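Local coordinates for envelope glycoprotein (PDB 5ZKX) that probably drives fusion of the viral envelope with the host membrane, as a trimeric glycoprotein of the baculovirus gp64 family caught here in its postfusion form, at residues A[244-248]-A[249-253]; A[261-265]-A[266-270]. All blocks are in the same frame, centred on the assembly; numbering follows the deposited sequence.

Contact 1: residues A[244-248]-A[249-253]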
ATOM      1  N   GLU A 244       2.725  16.419   7.841  1.00 25.05           N
ATOM      2  CA  GLU A 244       2.120  17.431   8.695  1.00 28.74           C
ATOM      3  C   GLU A 244       3.209  18.069   9.552  1.00 27.40           C
ATOM      4  O   GLU A 244       3.840  17.387  10.367  1.00 26.28           O
ATOM      5  CB  GLU A 244       1.041  16.793   9.566  1.00 26.78           C
ATOM      6  CG  GLU A 244      -0.013  17.730  10.092  1.00 27.27           C
ATOM      7  CD  GLU A 244      -1.118  16.982  10.808  1.00 35.30           C
ATOM      8  OE1 GLU A 244      -1.737  16.093  10.187  1.00 33.62           O
ATOM      9  OE2 GLU A 244      -1.356  17.270  12.000  1.00 42.78           O
ATOM     10  N   PHE A 245       3.440  19.362   9.361  1.00 27.18           N
ATOM     11  CA  PHE A 245       4.474  20.048  10.130  1.00 31.01           C
ATOM     12  C   PHE A 245       3.969  20.335  11.541  1.00 33.97           C
ATOM     13  O   PHE A 245       2.901  20.934  11.701  1.00 34.72           O
ATOM     14  CB  PHE A 245       4.892  21.342   9.442  1.00 32.57           C
ATOM     15  CG  PHE A 245       6.277  21.793   9.799  1.00 29.89           C
ATOM     16  CD1 PHE A 245       7.350  20.929   9.690  1.00 31.21           C
ATOM     17  CD2 PHE A 245       6.506  23.082  10.244  1.00 35.57           C
ATOM     18  CE1 PHE A 245       8.625  21.339  10.019  1.00 28.59           C
ATOM     19  CE2 PHE A 245       7.781  23.499  10.575  1.00 33.93           C
ATOM     20  CZ  PHE A 245       8.841  22.626  10.461  1.00 31.88           C
ATOM     21  N   PRO A 246       4.713  19.947  12.578  1.00 39.90           N
ATOM     22  CA  PRO A 246       4.151  19.931  13.935  1.00 36.72           C
ATOM     23  C   PRO A 246       4.079  21.294  14.600  1.00 39.14           C
ATOM     24  O   PRO A 246       4.354  22.329  13.986  1.00 43.92           O
ATOM     25  CB  PRO A 246       5.114  19.008  14.687  1.00 37.85           C
ATOM     26  CG  PRO A 246       6.425  19.268  14.027  1.00 38.61           C
ATOM     27  CD  PRO A 246       6.119  19.507  12.563  1.00 37.14           C
ATOM     28  N   SER A 247       3.704  21.281  15.880  1.00 53.90           N
ATOM     29  CA  SER A 247       3.537  22.515  16.639  1.00 58.88           C
ATOM     30  C   SER A 247       4.856  23.266  16.787  1.00 50.66           C
ATOM     31  O   SER A 247       4.943  24.461  16.484  1.00 47.89           O
ATOM     32  CB  SER A 247       2.946  22.189  18.011  1.00 64.06           C
ATOM     33  OG  SER A 247       3.580  21.049  18.570  1.00 65.38           O
ATOM     34  N   SER A 248       5.895  22.580  17.252  1.00 33.35           N
ATOM     35  CA  SER A 248       7.154  23.217  17.614  1.00 31.45           C
ATOM     36  C   SER A 248       8.094  23.431  16.432  1.00 30.09           C
ATOM     37  O   SER A 248       9.234  23.857  16.639  1.00 39.28           O
ATOM     38  CB  SER A 248       7.856  22.388  18.688  1.00 44.58           C
ATOM     39  OG  SER A 248       7.754  21.005  18.392  1.00 40.69           O
ATOM     40  N   GLY A 249       7.653  23.154  15.209  1.00 20.83           N
ATOM     41  CA  GLY A 249       8.493  23.372  14.049  1.00 21.25           C
ATOM     42  C   GLY A 249       9.744  22.516  14.032  1.00 23.27           C
ATOM     43  O   GLY A 249      10.843  23.009  13.759  1.00 26.14           O
ATOM     44  N   PHE A 250       9.587  21.231  14.336  1.00 21.76           N
ATOM     45  CA  PHE A 250      10.697  20.284  14.303  1.00 18.91           C
ATOM     46  C   PHE A 250      10.110  18.894  14.130  1.00 17.97           C
ATOM     47  O   PHE A 250       9.365  18.429  14.997  1.00 17.00           O
ATOM     48  CB  PHE A 250      11.532  20.371  15.583  1.00 17.32           C
ATOM     49  CG  PHE A 250      12.882  19.716  15.480  1.00 14.34           C
ATOM     50  CD1 PHE A 250      13.669  19.550  16.605  1.00 19.71           C
ATOM     51  CD2 PHE A 250      13.366  19.271  14.262  1.00 20.37           C
ATOM     52  CE1 PHE A 250      14.913  18.948  16.525  1.00 21.08           C
ATOM     53  CE2 PHE A 250      14.611  18.667  14.169  1.00 23.45           C
ATOM     54  CZ  PHE A 250      15.385  18.506  15.304  1.00 21.94           C
ATOM     55  N   ILE A 251      10.427  18.240  13.014  1.00 22.53           N
ATOM     56  CA  ILE A 251       9.913  16.906  12.731  1.00 25.11           C
ATOM     57  C   ILE A 251      10.983  16.130  11.979  1.00 28.26           C
ATOM     58  O   ILE A 251      11.747  16.695  11.190  1.00 29.46           O
ATOM     59  CB  ILE A 251       8.585  16.955  11.934  1.00 29.23           C
ATOM     60  CG1 ILE A 251       7.975  15.556  11.807  1.00 27.34           C
ATOM     61  CG2 ILE A 251       8.792  17.591  10.560  1.00 24.41           C
ATOM     62  CD1 ILE A 251       6.712  15.507  10.978  1.00 24.64           C
ATOM     63  N   CYS A 252      11.048  14.826  12.241  1.00 30.13           N
ATOM     64  CA  CYS A 252      11.984  13.933  11.571  1.00 25.67           C
ATOM     65  C   CYS A 252      11.205  12.859  10.830  1.00 23.45           C
ATOM     66  O   CYS A 252      10.405  12.137  11.434  1.00 22.76           O
ATOM     67  CB  CYS A 252      12.956  13.297  12.566  1.00 24.12           C
ATOM     68  SG  CYS A 252      14.364  14.331  13.005  1.00 30.14           S
ATOM     69  N   LEU A 253      11.433  12.769   9.530  1.00 22.72           N
ATOM     70  CA  LEU A 253      10.978  11.655   8.713  1.00 22.71           C
ATOM     71  C   LEU A 253      12.091  10.624   8.601  1.00 21.65           C
ATOM     72  O   LEU A 253      13.222  10.866   9.030  1.00 20.86           O
ATOM     73  CB  LEU A 253      10.554  12.169   7.338  1.00 24.38           C
ATOM     74  CG  LEU A 253       9.493  13.269   7.294  1.00 20.25           C
ATOM     75  CD1 LEU A 253       9.141  13.607   5.853  1.00 22.99           C
ATOM     76  CD2 LEU A 253       8.259  12.855   8.070  1.00 21.24           C
TER
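Phe245 and Ile251 both send their side chains away from their own backbone N. In Phe245 this torsion (chi1 -155°) puts the ring on the side of its own carbonyl carbon, where it reaches Gly249 CA and Ile251 CG2. In Ile251 it is CG1 that lies opposite N (chi1 -173°); CG2, placed between N and the carbonyl carbon, is turned to the ring, while CG1 carries CD1 back to Glu244 O. Phe245 CD1 comes to 3.7 Å from Ile251 CG2. The far side of the ring lies by the turn, with Phe245 CE2 3.5 Å from Gly249 CA. The ring thus spans from the glycine to the isoleucine. Pro246 packs beside it, its CD 3.6 Å from Ile251 CB. Pro246 CG also lies 3.2 Å from Phe250 O, a close contact between a ring carbon and a backbone carbonyl. Ile251 CD1 stands 3.5 Å from Glu244 O. Gly249 carries the reversal with a positive phi of 63°, a backbone angle that favours glycine.

The turn leads out of strand 241-245 into strand 250-252, which are not neighbours in the mixed sheet; strand 250-252 pairs instead with 256-260, and Tyr258 of that strand touches both Phe245 and Ile251. Cys252 is tied by a disulfide to Cys257 across the next turn, and Leu253 packs on Tyr285 of the second subunit. Apolar side-chain contacts and carbon-to-carbonyl contacts together imply a bend held by shape and van der Waals fit, while its backbone finds polar partners on strands 234-238, 256-260 and 271-272.

Contact 2: residues A[261-265]-A[266-270]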
ATOM      1  N   GLU A 261      13.773  27.251  11.512  1.00 62.47           N
ATOM      2  CA  GLU A 261      14.452  28.393  12.100  1.00 67.32           C
ATOM      3  C   GLU A 261      13.403  29.274  12.768  1.00 66.34           C
ATOM      4  O   GLU A 261      12.216  29.201  12.438  1.00 73.28           O
ATOM      5  CB  GLU A 261      15.238  29.156  11.036  1.00 65.29           C
ATOM      6  CG  GLU A 261      16.561  28.492  10.683  1.00 65.20           C
ATOM      7  CD  GLU A 261      16.803  28.418   9.190  1.00 72.26           C
ATOM      8  OE1 GLU A 261      17.475  27.464   8.742  1.00 77.37           O
ATOM      9  OE2 GLU A 261      16.323  29.313   8.466  1.00 70.23           O
ATOM     10  N   LYS A 262      13.838  30.121  13.708  1.00 51.16           N
ATOM     11  CA  LYS A 262      12.894  30.582  14.723  1.00 55.56           C
ATOM     12  C   LYS A 262      12.431  29.349  15.490  1.00 57.71           C
ATOM     13  O   LYS A 262      11.341  28.835  15.221  1.00 62.57           O
ATOM     14  CB  LYS A 262      11.697  31.352  14.143  1.00 57.98           C
ATOM     15  CG  LYS A 262      12.029  32.699  13.529  1.00 64.43           C
ATOM     16  CD  LYS A 262      12.372  33.716  14.599  1.00 56.22           C
ATOM     17  CE  LYS A 262      13.794  34.216  14.431  1.00 54.25           C
ATOM     18  NZ  LYS A 262      14.238  35.029  15.596  1.00 55.00           N
ATOM     19  N   GLN A 263      13.250  28.900  16.455  1.00 51.39           N
ATOM     20  CA  GLN A 263      13.490  27.523  16.902  1.00 49.84           C
ATOM     21  C   GLN A 263      14.704  26.904  16.222  1.00 45.90           C
ATOM     22  O   GLN A 263      14.904  25.689  16.300  1.00 47.43           O
ATOM     23  CB  GLN A 263      12.285  26.608  16.671  1.00 48.11           C
ATOM     24  CG  GLN A 263      11.317  26.548  17.833  1.00 53.77           C
ATOM     25  CD  GLN A 263      10.059  27.342  17.570  1.00 58.81           C
ATOM     26  OE1 GLN A 263       9.464  27.249  16.496  1.00 52.66           O
ATOM     27  NE2 GLN A 263       9.645  28.133  18.554  1.00 66.55           N
ATOM     28  N   LYS A 264      15.527  27.725  15.568  1.00 41.08           N
ATOM     29  CA  LYS A 264      16.867  27.271  15.212  1.00 37.10           C
ATOM     30  C   LYS A 264      17.763  27.188  16.444  1.00 42.84           C
ATOM     31  O   LYS A 264      18.509  26.217  16.614  1.00 45.54           O
ATOM     32  CB  LYS A 264      17.486  28.201  14.169  1.00 38.69           C
ATOM     33  CG  LYS A 264      18.983  27.996  13.984  1.00 42.59           C
ATOM     34  CD  LYS A 264      19.508  28.705  12.746  1.00 46.20           C
ATOM     35  CE  LYS A 264      20.994  28.448  12.556  1.00 52.34           C
ATOM     36  NZ  LYS A 264      21.463  28.834  11.195  1.00 55.35           N
ATOM     37  N   ASN A 265      17.701  28.196  17.315  1.00 45.95           N
ATOM     38  CA  ASN A 265      18.526  28.264  18.514  1.00 41.26           C
ATOM     39  C   ASN A 265      17.879  27.600  19.723  1.00 47.80           C
ATOM     40  O   ASN A 265      18.397  27.735  20.837  1.00 46.39           O
ATOM     41  CB  ASN A 265      18.851  29.723  18.852  1.00 41.41           C
ATOM     42  CG  ASN A 265      19.965  30.289  17.995  1.00 43.39           C
ATOM     43  OD1 ASN A 265      19.838  31.373  17.425  1.00 39.59           O
ATOM     44  ND2 ASN A 265      21.068  29.557  17.899  1.00 48.90           N
ATOM     45  N   ASN A 266      16.764  26.900  19.538  1.00 45.43           N
ATOM     46  CA  ASN A 266      16.066  26.239  20.630  1.00 37.34           C
ATOM     47  C   ASN A 266      16.344  24.741  20.603  1.00 42.10           C
ATOM     48  O   ASN A 266      16.476  24.140  19.532  1.00 38.27           O
ATOM     49  CB  ASN A 266      14.559  26.490  20.547  1.00 39.21           C
ATOM     50  CG  ASN A 266      14.199  27.948  20.751  1.00 42.57           C
ATOM     51  OD1 ASN A 266      13.562  28.567  19.902  1.00 45.47           O
ATOM     52  ND2 ASN A 266      14.606  28.505  21.884  1.00 50.83           N
ATOM     53  N   LEU A 267      16.433  24.145  21.791  1.00 36.12           N
ATOM     54  CA  LEU A 267      16.623  22.704  21.934  1.00 33.82           C
ATOM     55  C   LEU A 267      15.256  22.044  22.067  1.00 32.00           C
ATOM     56  O   LEU A 267      14.546  22.266  23.052  1.00 32.64           O
ATOM     57  CB  LEU A 267      17.499  22.389  23.144  1.00 31.08           C
ATOM     58  CG  LEU A 267      18.952  22.856  23.097  1.00 34.38           C
ATOM     59  CD1 LEU A 267      19.563  22.826  24.490  1.00 32.66           C
ATOM     60  CD2 LEU A 267      19.755  21.998  22.137  1.00 35.08           C
ATOM     61  N   LEU A 268      14.889  21.228  21.083  1.00 43.90           N
ATOM     62  CA  LEU A 268      13.583  20.587  21.066  1.00 43.92           C
ATOM     63  C   LEU A 268      13.727  19.135  20.649  1.00 42.27           C
ATOM     64  O   LEU A 268      14.543  18.808  19.783  1.00 45.19           O
ATOM     65  CB  LEU A 268      12.618  21.290  20.099  1.00 49.60           C
ATOM     66  CG  LEU A 268      12.524  22.816  20.121  1.00 53.50           C
ATOM     67  CD1 LEU A 268      13.221  23.406  18.909  1.00 43.62           C
ATOM     68  CD2 LEU A 268      11.070  23.254  20.171  1.00 57.69           C
ATOM     69  N   HIS A 269      12.937  18.272  21.266  1.00 34.60           N
ATOM     70  CA  HIS A 269      12.742  16.936  20.727  1.00 39.41           C
ATOM     71  C   HIS A 269      11.893  17.049  19.467  1.00 33.25           C
ATOM     72  O   HIS A 269      10.795  17.617  19.525  1.00 35.22           O
ATOM     73  CB  HIS A 269      12.060  16.027  21.748  1.00 32.62           C
ATOM     74  CG  HIS A 269      12.857  15.817  22.999  1.00 37.29           C
ATOM     75  ND1 HIS A 269      14.189  16.153  23.098  1.00 32.60           N
ATOM     76  CD2 HIS A 269      12.508  15.299  24.200  1.00 35.96           C
ATOM     77  CE1 HIS A 269      14.627  15.853  24.308  1.00 34.57           C
ATOM     78  NE2 HIS A 269      13.626  15.334  24.996  1.00 36.58           N
ATOM     79  N   PRO A 270      12.350  16.557  18.320  1.00 25.78           N
ATOM     80  CA  PRO A 270      11.526  16.634  17.112  1.00 22.58           C
ATOM     81  C   PRO A 270      10.404  15.615  17.146  1.00 23.34           C
ATOM     82  O   PRO A 270      10.413  14.657  17.920  1.00 30.78           O
ATOM     83  CB  PRO A 270      12.517  16.320  15.988  1.00 24.08           C
ATOM     84  CG  PRO A 270      13.505  15.432  16.627  1.00 28.88           C
ATOM     85  CD  PRO A 270      13.640  15.896  18.056  1.00 27.10           C
TER
HETATM   86  O   HOH W   1      15.504  30.035  17.592  1.00 35.44           O
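The exposed loop that leaves strand 256-260 and runs to strand 271-272 folds round a water molecule, with Gln263 facing Asn266 and Leu268. Asn266 OD1 comes within 3.2 Å of Gln263 CA, and the asparagine carbonyl oxygen lies against the alpha carbon and the start of the glutamine chain. The two side-chain amides are turned 33° from one another, and no hydrogen bond links them directly. Water 1 does the joining. It accepts from Gln263 N at 2.8 Å. A second backbone donor, Asn265 N, reaches the same water at 2.9 Å. In turn the water gives a weak bond to Asn266 OD1, 3.4 Å away. One solvent molecule therefore satisfies two backbone N-H groups and reaches across to the asparagine.

Within the mixed sheet, this connection carries the chain from 256-260 past strand 250-252 to strand 271-272, the outermost strand of the sheet on that side within this chain, which runs parallel to 250-252. Gln263 takes a left-handed backbone conformation, with phi at 95°, where the chain bends. Its side chain then kinks at chi2 (105°) and meets Leu268 at about a right angle, Gln263 CG lying 3.8 Å from Leu268 CD1. At the start of the loop Glu261 OE1 is hydrogen-bonded to Thr33 OG1 of strand 26-36. Further on, Lys259 NZ bonds to Asn266 O, which ties the outer bend back to the strand it came from, and the same lysine makes a cation-pi contact with Phe250.

The two contacts are connections of the same mixed sheet, separated by the turn between 250-252 and 256-260, and their centres are about 11 Å apart. Contact 1 is partly buried, joins strands 241-245 and 250-252, and has the second subunit within reach; contact 2 lies at the surface, on the loop between 256-260 and 271-272. The chemistry follows the setting: the first is mainly apolar, whereas the second is water-bridged and polar, with one aliphatic contact. They also touch each other. Phe250 CE1 is 3.3 Å from Leu268 O, Ser248 CB lies 3.6 Å from Leu268 CD2, and Pro270 packs on the Phe250 ring, so residues 266-270 lie against the turn of contact 1.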